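Local coordinates for protein alpha-1,2-mannosidase (Bacteroides thetaiotaomicron, PDB 2WW2) that hydrolyses alpha-mannosidic linkages with inversion of configuration, as a calcium-dependent glycoside hydrolase of family 92 from a human gut symbiont, at residues His489-Thr494 and Phe505-Trp510; Val441-Ala446 and Pro513-Ser518; Trp520-Ser525 and Asn584-His589. All blocks are in the same frame, centred on the assembly; numbering follows the deposited sequence.

Contact 1. Residues His489-Thr494 and Phe505-Trp510; sequences HGFMWT and FDATEW
The phenyl ring of F505 has H489 over one face and meets the indole of W493 at its edge. H489 and F505 form an offset stack, centroids 4.5 Å apart and planes only 13° from parallel, in which the two side chains run past each other in opposite directions. Each therefore sets its own CB over the middle of the other's ring: H489 CB lies 3.8 Å from the F505 centroid, and F505 CB lies 3.7 Å from the H489 centroid. F505 CG stands anti to the backbone N (chi1 173°), and the CD1 edge of the ring comes down on the W493 face, 3.5 Å from W493 CD2 and shifted toward the rim, a T-shaped contact with planes at 64°. At the far tip, F505 CZ presses on F491 CB at 3.4 Å, while the F491 ring takes A507 CB over its centre.

E509 OE2 lies at the edge of the W493 ring, 3.9 Å from CH2, and forms a salt bridge with R504 of the second subunit; W493 NE1 is hydrogen-bonded to R502 O. D506 OD1 accepts from both T508 N and T508 OG1, which ties down the type I turn from D506 to E509.

H489, F491, W493 and F505 thus make an aromatic cluster fastening the hairpin of strands 485-486 and 491-492 to the loop that follows it, where D506 forms an Asx turn.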
ATOM      1  N   HIS A 489     -16.059  16.089  -6.330  1.00 18.70           N
ATOM      2  CA  HIS A 489     -15.151  15.115  -5.743  1.00 17.59           C
ATOM      3  C   HIS A 489     -15.244  15.002  -4.219  1.00 16.97           C
ATOM      4  O   HIS A 489     -14.847  13.982  -3.654  1.00 16.67           O
ATOM      5  CB  HIS A 489     -13.719  15.392  -6.194  1.00 17.75           C
ATOM      6  CG  HIS A 489     -13.519  15.213  -7.663  1.00 18.08           C
ATOM      7  ND1 HIS A 489     -13.486  13.972  -8.260  1.00 18.76           N
ATOM      8  CD2 HIS A 489     -13.383  16.115  -8.665  1.00 19.29           C
ATOM      9  CE1 HIS A 489     -13.325  14.115  -9.563  1.00 19.18           C
ATOM     10  NE2 HIS A 489     -13.263  15.407  -9.835  1.00 19.45           N
ATOM     11  N   GLY A 490     -15.765  16.038  -3.561  1.00 15.80           N
ATOM     12  CA  GLY A 490     -15.988  15.988  -2.116  1.00 15.38           C
ATOM     13  C   GLY A 490     -14.730  16.199  -1.284  1.00 14.61           C
ATOM     14  O   GLY A 490     -14.639  15.735  -0.135  1.00 15.21           O
ATOM     15  N   PHE A 491     -13.762  16.907  -1.860  1.00 13.69           N
ATOM     16  CA  PHE A 491     -12.503  17.213  -1.182  1.00 12.86           C
ATOM     17  C   PHE A 491     -12.022  18.621  -1.531  1.00 12.64           C
ATOM     18  O   PHE A 491     -12.422  19.184  -2.551  1.00 12.07           O
ATOM     19  CB  PHE A 491     -11.421  16.254  -1.659  1.00 12.58           C
ATOM     20  CG  PHE A 491     -11.486  14.892  -1.039  1.00 13.21           C
ATOM     21  CD1 PHE A 491     -10.871  14.643   0.179  1.00 13.06           C
ATOM     22  CD2 PHE A 491     -12.107  13.841  -1.699  1.00 12.64           C
ATOM     23  CE1 PHE A 491     -10.900  13.379   0.742  1.00 13.37           C
ATOM     24  CE2 PHE A 491     -12.131  12.568  -1.143  1.00 14.41           C
ATOM     25  CZ  PHE A 491     -11.528  12.336   0.080  1.00 13.60           C
ATOM     26  N   MET A 492     -11.120  19.167  -0.718  1.00 11.51           N
ATOM     27  CA  MET A 492     -10.462  20.419  -1.072  1.00 11.39           C
ATOM     28  C   MET A 492      -9.535  20.154  -2.260  1.00 11.57           C
ATOM     29  O   MET A 492      -8.914  19.086  -2.347  1.00 11.29           O
ATOM     30  CB  MET A 492      -9.659  20.958   0.123  1.00 11.57           C
ATOM     31  CG  MET A 492     -10.544  21.424   1.291  1.00 10.30           C
ATOM     32  SD  MET A 492     -11.583  22.836   0.839  1.00 11.88           S
ATOM     33  CE  MET A 492     -12.553  22.993   2.354  1.00  8.48           C
ATOM     34  N   TRP A 493      -9.455  21.111  -3.180  1.00 10.87           N
ATOM     35  CA  TRP A 493      -8.555  20.976  -4.336  1.00 11.45           C
ATOM     36  C   TRP A 493      -7.978  22.361  -4.601  1.00 11.44           C
ATOM     37  O   TRP A 493      -7.809  23.140  -3.659  1.00 11.19           O
ATOM     38  CB  TRP A 493      -9.326  20.414  -5.541  1.00 11.16           C
ATOM     39  CG  TRP A 493      -8.521  19.886  -6.687  1.00 11.67           C
ATOM     40  CD1 TRP A 493      -8.720  20.169  -8.007  1.00 11.77           C
ATOM     41  CD2 TRP A 493      -7.432  18.947  -6.638  1.00 11.65           C
ATOM     42  NE1 TRP A 493      -7.819  19.479  -8.781  1.00 13.34           N
ATOM     43  CE2 TRP A 493      -7.011  18.728  -7.966  1.00 11.92           C
ATOM     44  CE3 TRP A 493      -6.755  18.286  -5.595  1.00 11.77           C
ATOM     45  CZ2 TRP A 493      -5.953  17.869  -8.291  1.00 13.36           C
ATOM     46  CZ3 TRP A 493      -5.699  17.428  -5.924  1.00 11.96           C
ATOM     47  CH2 TRP A 493      -5.312  17.231  -7.258  1.00 11.75           C
ATOM     48  N   THR A 494      -7.684  22.678  -5.861  1.00 11.43           N
ATOM     49  CA  THR A 494      -7.029  23.941  -6.168  1.00 11.79           C
ATOM     50  C   THR A 494      -7.525  24.480  -7.507  1.00 12.16           C
ATOM     51  O   THR A 494      -7.956  23.704  -8.370  1.00 11.34           O
ATOM     52  CB  THR A 494      -5.500  23.792  -6.216  1.00 12.12           C
ATOM     53  OG1 THR A 494      -4.900  25.071  -6.447  1.00 13.19           O
ATOM     54  CG2 THR A 494      -5.080  22.831  -7.347  1.00 11.13           C
ATOM     55  N   PHE A 505      -8.101  15.211 -10.560  1.00 14.66           N
ATOM     56  CA  PHE A 505      -8.248  15.214  -9.123  1.00 14.80           C
ATOM     57  C   PHE A 505      -7.684  13.940  -8.511  1.00 14.70           C
ATOM     58  O   PHE A 505      -7.920  12.857  -9.010  1.00 14.25           O
ATOM     59  CB  PHE A 505      -9.711  15.367  -8.690  1.00 14.76           C
ATOM     60  CG  PHE A 505      -9.877  15.200  -7.206  1.00 15.82           C
ATOM     61  CD1 PHE A 505      -9.618  16.262  -6.351  1.00 15.73           C
ATOM     62  CD2 PHE A 505     -10.186  13.962  -6.663  1.00 16.06           C
ATOM     63  CE1 PHE A 505      -9.713  16.102  -4.971  1.00 17.73           C
ATOM     64  CE2 PHE A 505     -10.279  13.796  -5.286  1.00 17.82           C
ATOM     65  CZ  PHE A 505     -10.044  14.864  -4.441  1.00 16.95           C
ATOM     66  N   ASP A 506      -6.946  14.076  -7.416  1.00 15.12           N
ATOM     67  CA  ASP A 506      -6.403  12.914  -6.721  1.00 15.43           C
ATOM     68  C   ASP A 506      -6.297  13.260  -5.233  1.00 15.57           C
ATOM     69  O   ASP A 506      -5.451  14.059  -4.820  1.00 15.59           O
ATOM     70  CB  ASP A 506      -5.034  12.544  -7.305  1.00 15.81           C
ATOM     71  CG  ASP A 506      -4.381  11.365  -6.595  1.00 16.82           C
ATOM     72  OD1 ASP A 506      -4.948  10.843  -5.619  1.00 15.90           O
ATOM     73  OD2 ASP A 506      -3.275  10.966  -7.015  1.00 19.92           O
ATOM     74  N   ALA A 507      -7.170  12.670  -4.429  1.00 15.90           N
ATOM     75  CA  ALA A 507      -7.237  13.000  -3.014  1.00 16.04           C
ATOM     76  C   ALA A 507      -5.963  12.642  -2.250  1.00 16.96           C
ATOM     77  O   ALA A 507      -5.723  13.165  -1.152  1.00 16.91           O
ATOM     78  CB  ALA A 507      -8.458  12.327  -2.386  1.00 16.11           C
ATOM     79  N   THR A 508      -5.136  11.769  -2.828  1.00 17.41           N
ATOM     80  CA  THR A 508      -3.985  11.227  -2.106  1.00 18.23           C
ATOM     81  C   THR A 508      -2.677  11.878  -2.537  1.00 17.84           C
ATOM     82  O   THR A 508      -1.620  11.564  -2.006  1.00 17.47           O
ATOM     83  CB  THR A 508      -3.859   9.682  -2.287  1.00 18.48           C
ATOM     84  OG1 THR A 508      -3.576   9.372  -3.661  1.00 22.68           O
ATOM     85  CG2 THR A 508      -5.135   8.993  -1.899  1.00 19.82           C
ATOM     86  N   GLU A 509      -2.752  12.803  -3.485  1.00 17.21           N
ATOM     87  CA  GLU A 509      -1.539  13.389  -4.058  1.00 17.61           C
ATOM     88  C   GLU A 509      -0.926  14.504  -3.192  1.00 17.32           C
ATOM     89  O   GLU A 509      -1.555  15.526  -2.931  1.00 16.75           O
ATOM     90  CB  GLU A 509      -1.822  13.879  -5.484  1.00 17.55           C
ATOM     91  CG  GLU A 509      -0.629  14.510  -6.185  1.00 18.19           C
ATOM     92  CD  GLU A 509      -0.993  14.970  -7.587  1.00 21.80           C
ATOM     93  OE1 GLU A 509      -0.084  15.316  -8.370  1.00 23.05           O
ATOM     94  OE2 GLU A 509      -2.197  14.972  -7.911  1.00 21.31           O
ATOM     95  N   TRP A 510       0.314  14.295  -2.760  1.00 17.14           N
ATOM     96  CA  TRP A 510       1.016  15.262  -1.929  1.00 17.09           C
ATOM     97  C   TRP A 510       1.557  16.419  -2.730  1.00 16.43           C
ATOM     98  O   TRP A 510       1.673  16.334  -3.952  1.00 16.54           O
ATOM     99  CB  TRP A 510       2.170  14.580  -1.188  1.00 17.68           C
ATOM    100  CG  TRP A 510       1.713  13.818   0.002  1.00 19.16           C
ATOM    101  CD1 TRP A 510       0.751  12.842   0.034  1.00 19.74           C
ATOM    102  CD2 TRP A 510       2.196  13.954   1.344  1.00 19.67           C
ATOM    103  NE1 TRP A 510       0.603  12.373   1.322  1.00 20.15           N
ATOM    104  CE2 TRP A 510       1.478  13.035   2.143  1.00 20.65           C
ATOM    105  CE3 TRP A 510       3.166  14.762   1.947  1.00 21.08           C
ATOM    106  CZ2 TRP A 510       1.699  12.902   3.521  1.00 22.35           C
ATOM    107  CZ3 TRP A 510       3.390  14.633   3.313  1.00 21.66           C
ATOM    108  CH2 TRP A 510       2.655  13.708   4.087  1.00 22.51           C
TER

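Contact 2. Residues Val441-Ala446 and Pro513-Ser518; sequences VPEATA and PFTEGS
The CA atoms of E443 and P513 are 3.8 Å apart, the closest CA pair across the two segments. V441 to A444 is a type II turn with P442 and E443 at its corners; E443 has positive phi and is the N-cap residue of helix 444-465. The carbonyl of P513 faces this helix start. P513 O accepts a nearly straight bond from A446 N (3.1 Å) and a weak, bent one from T445 N (2.9 Å), supplying an acceptor to N-H groups of the first turn. Helix 444-465 belongs to the catalytic domain, an (alpha/alpha)6 barrel as in other members of the six-hairpin clan, and the loop leading to helix 519-522 is thereby moored to its N-terminal end.

Beside that carbonyl, T515 OG1 donates to E443 OE1 at 2.6 Å, on the anti side of the carboxylate, and A446 CB packs 3.6 Å from the same hydroxyl. An alanine in place of E443 would probably leave the T515 hydroxyl without its acceptor and open a gap beside F514 O, which E443 CG now touches at 3.5 Å. T445 has CG2 anti to its backbone N, against F514 CE1 (3.5 Å), while its OG1 passes 3.6 Å from P513 CB and is hydrogen-bonded to W493 O. The amide T515 N is buried here with no partner in the model.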
ATOM      1  N   VAL A 441       0.932  30.297  -6.967  1.00 12.27           N
ATOM      2  CA  VAL A 441       1.572  30.379  -5.652  1.00 12.09           C
ATOM      3  C   VAL A 441       1.762  28.969  -5.112  1.00 12.16           C
ATOM      4  O   VAL A 441       0.814  28.193  -5.077  1.00 11.88           O
ATOM      5  CB  VAL A 441       0.698  31.200  -4.658  1.00 12.09           C
ATOM      6  CG1 VAL A 441       1.369  31.286  -3.288  1.00 12.01           C
ATOM      7  CG2 VAL A 441       0.406  32.603  -5.204  1.00 12.22           C
ATOM      8  N   PRO A 442       2.994  28.616  -4.712  1.00 12.31           N
ATOM      9  CA  PRO A 442       3.235  27.301  -4.112  1.00 12.33           C
ATOM     10  C   PRO A 442       2.348  27.055  -2.893  1.00 12.05           C
ATOM     11  O   PRO A 442       2.127  27.971  -2.100  1.00 11.91           O
ATOM     12  CB  PRO A 442       4.696  27.382  -3.650  1.00 12.37           C
ATOM     13  CG  PRO A 442       5.324  28.391  -4.561  1.00 13.75           C
ATOM     14  CD  PRO A 442       4.231  29.394  -4.881  1.00 12.39           C
ATOM     15  N   GLU A 443       1.841  25.835  -2.747  1.00 11.08           N
ATOM     16  CA  GLU A 443       1.103  25.466  -1.541  1.00 10.50           C
ATOM     17  C   GLU A 443      -0.168  26.299  -1.311  1.00  9.86           C
ATOM     18  O   GLU A 443      -0.605  26.501  -0.185  1.00  9.01           O
ATOM     19  CB  GLU A 443       2.048  25.511  -0.329  1.00 11.51           C
ATOM     20  CG  GLU A 443       3.197  24.523  -0.501  1.00 14.46           C
ATOM     21  CD  GLU A 443       4.321  24.691   0.514  1.00 20.70           C
ATOM     22  OE1 GLU A 443       4.063  24.946   1.711  1.00 20.18           O
ATOM     23  OE2 GLU A 443       5.487  24.532   0.101  1.00 24.33           O
ATOM     24  N   ALA A 444      -0.783  26.719  -2.409  1.00  9.21           N
ATOM     25  CA  ALA A 444      -1.860  27.694  -2.392  1.00  8.94           C
ATOM     26  C   ALA A 444      -3.094  27.273  -1.593  1.00  8.88           C
ATOM     27  O   ALA A 444      -3.731  28.105  -0.960  1.00  8.93           O
ATOM     28  CB  ALA A 444      -2.277  28.032  -3.842  1.00  7.83           C
ATOM     29  N   THR A 445      -3.463  26.001  -1.664  1.00  8.49           N
ATOM     30  CA  THR A 445      -4.692  25.582  -1.019  1.00  8.38           C
ATOM     31  C   THR A 445      -4.484  25.522   0.495  1.00  8.94           C
ATOM     32  O   THR A 445      -5.324  26.004   1.269  1.00  8.49           O
ATOM     33  CB  THR A 445      -5.185  24.240  -1.583  1.00  8.42           C
ATOM     34  OG1 THR A 445      -5.609  24.436  -2.942  1.00  9.26           O
ATOM     35  CG2 THR A 445      -6.364  23.736  -0.769  1.00  8.63           C
ATOM     36  N   ALA A 446      -3.358  24.939   0.916  1.00  7.74           N
ATOM     37  CA  ALA A 446      -3.030  24.919   2.349  1.00  8.24           C
ATOM     38  C   ALA A 446      -2.955  26.367   2.868  1.00  8.72           C
ATOM     39  O   ALA A 446      -3.464  26.665   3.955  1.00  9.09           O
ATOM     40  CB  ALA A 446      -1.730  24.163   2.600  1.00  7.41           C
ATOM     41  N   PRO A 513      -0.396  22.268  -4.448  1.00 12.58           N
ATOM     42  CA  PRO A 513      -1.172  23.250  -3.681  1.00 12.16           C
ATOM     43  C   PRO A 513      -1.255  22.900  -2.195  1.00 12.45           C
ATOM     44  O   PRO A 513      -1.800  23.683  -1.408  1.00 11.38           O
ATOM     45  CB  PRO A 513      -2.568  23.123  -4.285  1.00 11.98           C
ATOM     46  CG  PRO A 513      -2.643  21.662  -4.682  1.00 12.12           C
ATOM     47  CD  PRO A 513      -1.264  21.389  -5.259  1.00 12.77           C
ATOM     48  N   PHE A 514      -0.730  21.734  -1.816  1.00 12.68           N
ATOM     49  CA  PHE A 514      -0.763  21.328  -0.423  1.00 13.46           C
ATOM     50  C   PHE A 514       0.614  21.375   0.205  1.00 14.76           C
ATOM     51  O   PHE A 514       1.625  21.361  -0.496  1.00 15.24           O
ATOM     52  CB  PHE A 514      -1.387  19.937  -0.257  1.00 13.43           C
ATOM     53  CG  PHE A 514      -2.805  19.858  -0.735  1.00 13.37           C
ATOM     54  CD1 PHE A 514      -3.830  20.470  -0.022  1.00 12.60           C
ATOM     55  CD2 PHE A 514      -3.114  19.206  -1.921  1.00 12.30           C
ATOM     56  CE1 PHE A 514      -5.153  20.419  -0.491  1.00 12.44           C
ATOM     57  CE2 PHE A 514      -4.441  19.149  -2.382  1.00 14.38           C
ATOM     58  CZ  PHE A 514      -5.445  19.750  -1.668  1.00 11.23           C
ATOM     59  N   THR A 515       0.623  21.414   1.536  1.00 15.62           N
ATOM     60  CA  THR A 515       1.817  21.527   2.357  1.00 17.77           C
ATOM     61  C   THR A 515       1.897  20.300   3.249  1.00 18.05           C
ATOM     62  O   THR A 515       1.010  20.073   4.052  1.00 18.06           O
ATOM     63  CB  THR A 515       1.679  22.775   3.280  1.00 17.35           C
ATOM     64  OG1 THR A 515       1.836  23.968   2.510  1.00 19.69           O
ATOM     65  CG2 THR A 515       2.689  22.771   4.398  1.00 19.14           C
ATOM     66  N   GLU A 516       2.937  19.490   3.096  1.00 19.40           N
ATOM     67  CA  GLU A 516       3.162  18.386   4.035  1.00 21.81           C
ATOM     68  C   GLU A 516       1.985  17.417   4.129  1.00 21.35           C
ATOM     69  O   GLU A 516       1.717  16.856   5.188  1.00 22.18           O
ATOM     70  CB  GLU A 516       3.430  18.958   5.424  1.00 22.97           C
ATOM     71  CG  GLU A 516       4.667  19.832   5.464  1.00 28.11           C
ATOM     72  CD  GLU A 516       5.882  19.034   5.805  1.00 33.61           C
ATOM     73  OE1 GLU A 516       6.028  18.697   7.002  1.00 36.22           O
ATOM     74  OE2 GLU A 516       6.670  18.736   4.879  1.00 36.96           O
ATOM     75  N   GLY A 517       1.278  17.215   3.028  1.00 20.10           N
ATOM     76  CA  GLY A 517       0.034  16.476   3.109  1.00 18.00           C
ATOM     77  C   GLY A 517      -0.653  16.518   1.770  1.00 16.67           C
ATOM     78  O   GLY A 517      -0.099  17.043   0.794  1.00 16.74           O
ATOM     79  N   SER A 518      -1.847  15.935   1.727  1.00 14.76           N
ATOM     80  CA  SER A 518      -2.630  15.842   0.516  1.00 12.93           C
ATOM     81  C   SER A 518      -4.022  16.343   0.866  1.00 12.62           C
ATOM     82  O   SER A 518      -4.270  16.746   2.005  1.00 11.34           O
ATOM     83  CB  SER A 518      -2.718  14.387   0.061  1.00 13.19           C
ATOM     84  OG  SER A 518      -3.466  13.643   1.013  1.00 13.22           O
TER

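Contact 3. Residues Trp520-Ser525 and Asn584-His589; sequences WHWTWS and NQPVQH
P586 wedges its ring against W522, and this is where the contact is tight. Its CG stands over the middle of the indole five-membered ring, 3.8 Å from the centroid and 13° off the normal, a CH-pi contact in which CG also touches W522 CE2 at 3.7 Å. W522 NE1 is hydrogen-bonded to T515 O. Next to it the side-chain amide of N584 stacks over the H521 imidazole, planes 15° apart, and V587 CG1 comes within 3.3 Å of H521 O.

The pairing joins helix 519-522, and the type I turn from W522 to S525, to the loop between helices 565-577 and 600-613 in the catalytic domain.

The side chains of W524 and S525 make the looser part, but it is no solvent side, since every touching residue is buried. S525 CB meets P586 CB at 3.9 Å. W524 touches V587 CG1 through CD1 (3.6 Å), but its indole leads away to helices 530-537 and 540-551. Set apart from these is a close approach of the W524 backbone: W524 O lies near the plane of the H589 ring, at its edge, 3.0 Å from both H589 NE2 and CE1; F527 meets the same imidazole edge-to-face.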
ATOM      1  N   TRP A 520      -6.509  14.664   1.360  1.00 13.63           N
ATOM      2  CA  TRP A 520      -7.036  13.742   2.366  1.00 14.79           C
ATOM      3  C   TRP A 520      -6.889  14.346   3.757  1.00 14.11           C
ATOM      4  O   TRP A 520      -7.762  14.163   4.615  1.00 14.05           O
ATOM      5  CB  TRP A 520      -6.272  12.408   2.286  1.00 15.58           C
ATOM      6  CG  TRP A 520      -6.783  11.295   3.183  1.00 19.08           C
ATOM      7  CD1 TRP A 520      -6.238  10.872   4.377  1.00 20.36           C
ATOM      8  CD2 TRP A 520      -7.910  10.449   2.933  1.00 21.75           C
ATOM      9  NE1 TRP A 520      -6.978   9.818   4.882  1.00 22.41           N
ATOM     10  CE2 TRP A 520      -8.008   9.544   4.018  1.00 23.90           C
ATOM     11  CE3 TRP A 520      -8.854  10.374   1.903  1.00 24.06           C
ATOM     12  CZ2 TRP A 520      -9.015   8.570   4.095  1.00 27.36           C
ATOM     13  CZ3 TRP A 520      -9.856   9.409   1.978  1.00 27.34           C
ATOM     14  CH2 TRP A 520      -9.933   8.522   3.073  1.00 28.59           C
ATOM     15  N   HIS A 521      -5.788  15.063   3.982  1.00 13.37           N
ATOM     16  CA  HIS A 521      -5.545  15.714   5.276  1.00 13.29           C
ATOM     17  C   HIS A 521      -6.129  17.117   5.330  1.00 12.43           C
ATOM     18  O   HIS A 521      -6.797  17.469   6.294  1.00 13.07           O
ATOM     19  CB  HIS A 521      -4.043  15.803   5.592  1.00 12.58           C
ATOM     20  CG  HIS A 521      -3.280  14.571   5.233  1.00 14.84           C
ATOM     21  ND1 HIS A 521      -3.311  13.428   6.002  1.00 17.53           N
ATOM     22  CD2 HIS A 521      -2.481  14.296   4.174  1.00 14.91           C
ATOM     23  CE1 HIS A 521      -2.556  12.501   5.434  1.00 16.09           C
ATOM     24  NE2 HIS A 521      -2.035  13.007   4.328  1.00 18.25           N
ATOM     25  N   TRP A 522      -5.843  17.916   4.306  1.00 11.60           N
ATOM     26  CA  TRP A 522      -6.155  19.355   4.312  1.00 11.11           C
ATOM     27  C   TRP A 522      -7.651  19.671   4.253  1.00 11.19           C
ATOM     28  O   TRP A 522      -8.092  20.759   4.657  1.00 11.12           O
ATOM     29  CB  TRP A 522      -5.354  20.081   3.213  1.00 10.94           C
ATOM     30  CG  TRP A 522      -3.950  20.331   3.674  1.00 10.79           C
ATOM     31  CD1 TRP A 522      -2.847  19.550   3.432  1.00 10.12           C
ATOM     32  CD2 TRP A 522      -3.512  21.400   4.520  1.00 12.13           C
ATOM     33  NE1 TRP A 522      -1.740  20.091   4.063  1.00 11.57           N
ATOM     34  CE2 TRP A 522      -2.129  21.220   4.744  1.00 11.18           C
ATOM     35  CE3 TRP A 522      -4.166  22.499   5.123  1.00  9.95           C
ATOM     36  CZ2 TRP A 522      -1.378  22.102   5.539  1.00 12.28           C
ATOM     37  CZ3 TRP A 522      -3.423  23.366   5.897  1.00 11.69           C
ATOM     38  CH2 TRP A 522      -2.039  23.168   6.100  1.00 10.72           C
ATOM     39  N   THR A 523      -8.443  18.710   3.789  1.00 11.11           N
ATOM     40  CA  THR A 523      -9.895  18.892   3.748  1.00 11.35           C
ATOM     41  C   THR A 523     -10.479  19.120   5.152  1.00 11.27           C
ATOM     42  O   THR A 523     -11.516  19.758   5.297  1.00 10.96           O
ATOM     43  CB  THR A 523     -10.579  17.717   3.018  1.00 11.43           C
ATOM     44  OG1 THR A 523     -10.211  17.770   1.632  1.00 11.02           O
ATOM     45  CG2 THR A 523     -12.130  17.792   3.128  1.00 11.78           C
ATOM     46  N   TRP A 524      -9.790  18.642   6.185  1.00 10.81           N
ATOM     47  CA  TRP A 524     -10.266  18.807   7.567  1.00 10.76           C
ATOM     48  C   TRP A 524      -9.859  20.118   8.223  1.00 10.44           C
ATOM     49  O   TRP A 524     -10.237  20.394   9.366  1.00 10.69           O
ATOM     50  CB  TRP A 524      -9.770  17.635   8.426  1.00 11.01           C
ATOM     51  CG  TRP A 524     -10.284  16.345   7.871  1.00 10.91           C
ATOM     52  CD1 TRP A 524      -9.598  15.455   7.082  1.00 11.83           C
ATOM     53  CD2 TRP A 524     -11.611  15.825   8.002  1.00 12.22           C
ATOM     54  NE1 TRP A 524     -10.422  14.409   6.736  1.00 11.97           N
ATOM     55  CE2 TRP A 524     -11.657  14.609   7.285  1.00 11.66           C
ATOM     56  CE3 TRP A 524     -12.759  16.260   8.669  1.00 12.72           C
ATOM     57  CZ2 TRP A 524     -12.803  13.822   7.217  1.00 12.52           C
ATOM     58  CZ3 TRP A 524     -13.910  15.477   8.591  1.00 14.88           C
ATOM     59  CH2 TRP A 524     -13.915  14.265   7.874  1.00 14.29           C
ATOM     60  N   SER A 525      -9.074  20.923   7.516  1.00 10.27           N
ATOM     61  CA  SER A 525      -8.498  22.128   8.116  1.00 10.95           C
ATOM     62  C   SER A 525      -9.509  23.276   8.169  1.00 11.23           C
ATOM     63  O   SER A 525      -9.311  24.338   7.550  1.00 11.59           O
ATOM     64  CB  SER A 525      -7.223  22.556   7.364  1.00 10.97           C
ATOM     65  OG  SER A 525      -6.528  23.557   8.080  1.00 10.49           O
ATOM     66  N   ASN A 584      -0.018  14.679  11.568  1.00 16.60           N
ATOM     67  CA  ASN A 584      -0.162  15.565  10.425  1.00 16.68           C
ATOM     68  C   ASN A 584      -1.026  16.755  10.838  1.00 16.13           C
ATOM     69  O   ASN A 584      -2.156  16.593  11.315  1.00 16.29           O
ATOM     70  CB  ASN A 584      -0.706  14.821   9.206  1.00 16.97           C
ATOM     71  CG  ASN A 584      -0.622  15.650   7.920  1.00 19.48           C
ATOM     72  OD1 ASN A 584       0.139  15.333   6.991  1.00 22.21           O
ATOM     73  ND2 ASN A 584      -1.418  16.699   7.857  1.00 22.69           N
ATOM     74  N   GLN A 585      -0.468  17.948  10.692  1.00 15.38           N
ATOM     75  CA  GLN A 585      -1.025  19.147  11.329  1.00 14.96           C
ATOM     76  C   GLN A 585      -2.519  19.405  11.069  1.00 14.00           C
ATOM     77  O   GLN A 585      -3.288  19.575  12.018  1.00 14.09           O
ATOM     78  CB  GLN A 585      -0.159  20.379  10.996  1.00 15.25           C
ATOM     79  CG  GLN A 585       1.173  20.457  11.784  1.00 17.55           C
ATOM     80  CD  GLN A 585       2.255  19.504  11.257  1.00 20.03           C
ATOM     81  OE1 GLN A 585       2.074  18.823  10.250  1.00 21.45           O
ATOM     82  NE2 GLN A 585       3.383  19.467  11.939  1.00 23.22           N
ATOM     83  N   PRO A 586      -2.941  19.454   9.792  1.00 13.30           N
ATOM     84  CA  PRO A 586      -4.342  19.771   9.550  1.00 13.45           C
ATOM     85  C   PRO A 586      -5.344  18.727  10.062  1.00 13.43           C
ATOM     86  O   PRO A 586      -6.538  19.002  10.043  1.00 13.70           O
ATOM     87  CB  PRO A 586      -4.421  19.883   8.018  1.00 13.44           C
ATOM     88  CG  PRO A 586      -3.249  19.074   7.525  1.00 13.28           C
ATOM     89  CD  PRO A 586      -2.178  19.356   8.531  1.00 13.23           C
ATOM     90  N   VAL A 587      -4.890  17.544  10.477  1.00 12.96           N
ATOM     91  CA  VAL A 587      -5.823  16.588  11.090  1.00 13.24           C
ATOM     92  C   VAL A 587      -5.555  16.317  12.575  1.00 13.08           C
ATOM     93  O   VAL A 587      -6.182  15.434  13.141  1.00 13.90           O
ATOM     94  CB  VAL A 587      -5.934  15.245  10.316  1.00 13.37           C
ATOM     95  CG1 VAL A 587      -6.570  15.472   8.955  1.00 13.89           C
ATOM     96  CG2 VAL A 587      -4.580  14.575  10.200  1.00 14.01           C
ATOM     97  N   GLN A 588      -4.667  17.079  13.214  1.00 13.03           N
ATOM     98  CA  GLN A 588      -4.419  16.892  14.662  1.00 14.40           C
ATOM     99  C   GLN A 588      -5.709  16.994  15.504  1.00 13.70           C
ATOM    100  O   GLN A 588      -5.860  16.311  16.507  1.00 14.06           O
ATOM    101  CB  GLN A 588      -3.394  17.908  15.182  1.00 14.70           C
ATOM    102  CG  GLN A 588      -1.958  17.571  14.790  1.00 17.59           C
ATOM    103  CD  GLN A 588      -0.953  18.647  15.207  1.00 18.59           C
ATOM    104  OE1 GLN A 588      -1.300  19.606  15.912  1.00 18.68           O
ATOM    105  NE2 GLN A 588       0.296  18.481  14.782  1.00 17.25           N
ATOM    106  N   HIS A 589      -6.623  17.858  15.088  1.00 13.15           N
ATOM    107  CA  HIS A 589      -7.882  18.076  15.813  1.00 12.82           C
ATOM    108  C   HIS A 589      -8.985  17.098  15.408  1.00 12.44           C
ATOM    109  O   HIS A 589     -10.036  17.055  16.036  1.00 12.14           O
ATOM    110  CB  HIS A 589      -8.390  19.482  15.519  1.00 12.68           C
ATOM    111  CG  HIS A 589      -8.926  19.632  14.128  1.00 13.21           C
ATOM    112  ND1 HIS A 589      -8.114  19.633  13.015  1.00 16.38           N
ATOM    113  CD2 HIS A 589     -10.194  19.739  13.667  1.00 13.04           C
ATOM    114  CE1 HIS A 589      -8.857  19.753  11.926  1.00 14.49           C
ATOM    115  NE2 HIS A 589     -10.123  19.815  12.296  1.00 14.80           N
TER

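How the contacts relate
The three contacts form a triangle, with centres 11 Å (1 and 2), 12 Å (2 and 3) and 13 Å (1 and 3) apart, and contact 1 is nested within the chain loop that contact 2 closes. Polar bridges knit them together. W493 O reaches T445 OG1 at 2.7 Å between contacts 1 and 2; M492 N to T523 OG1 (2.9 Å) and A507 O to W520 N (3.0 Å) join 1 to 3; W522 NE1 and T515 O, 2.8 Å apart, join 3 to 2. Contact 1 lies outermost and reaches the second subunit. Contact 3 lies deepest: the N584 side chain is about 11 Å from a bound sodium ion.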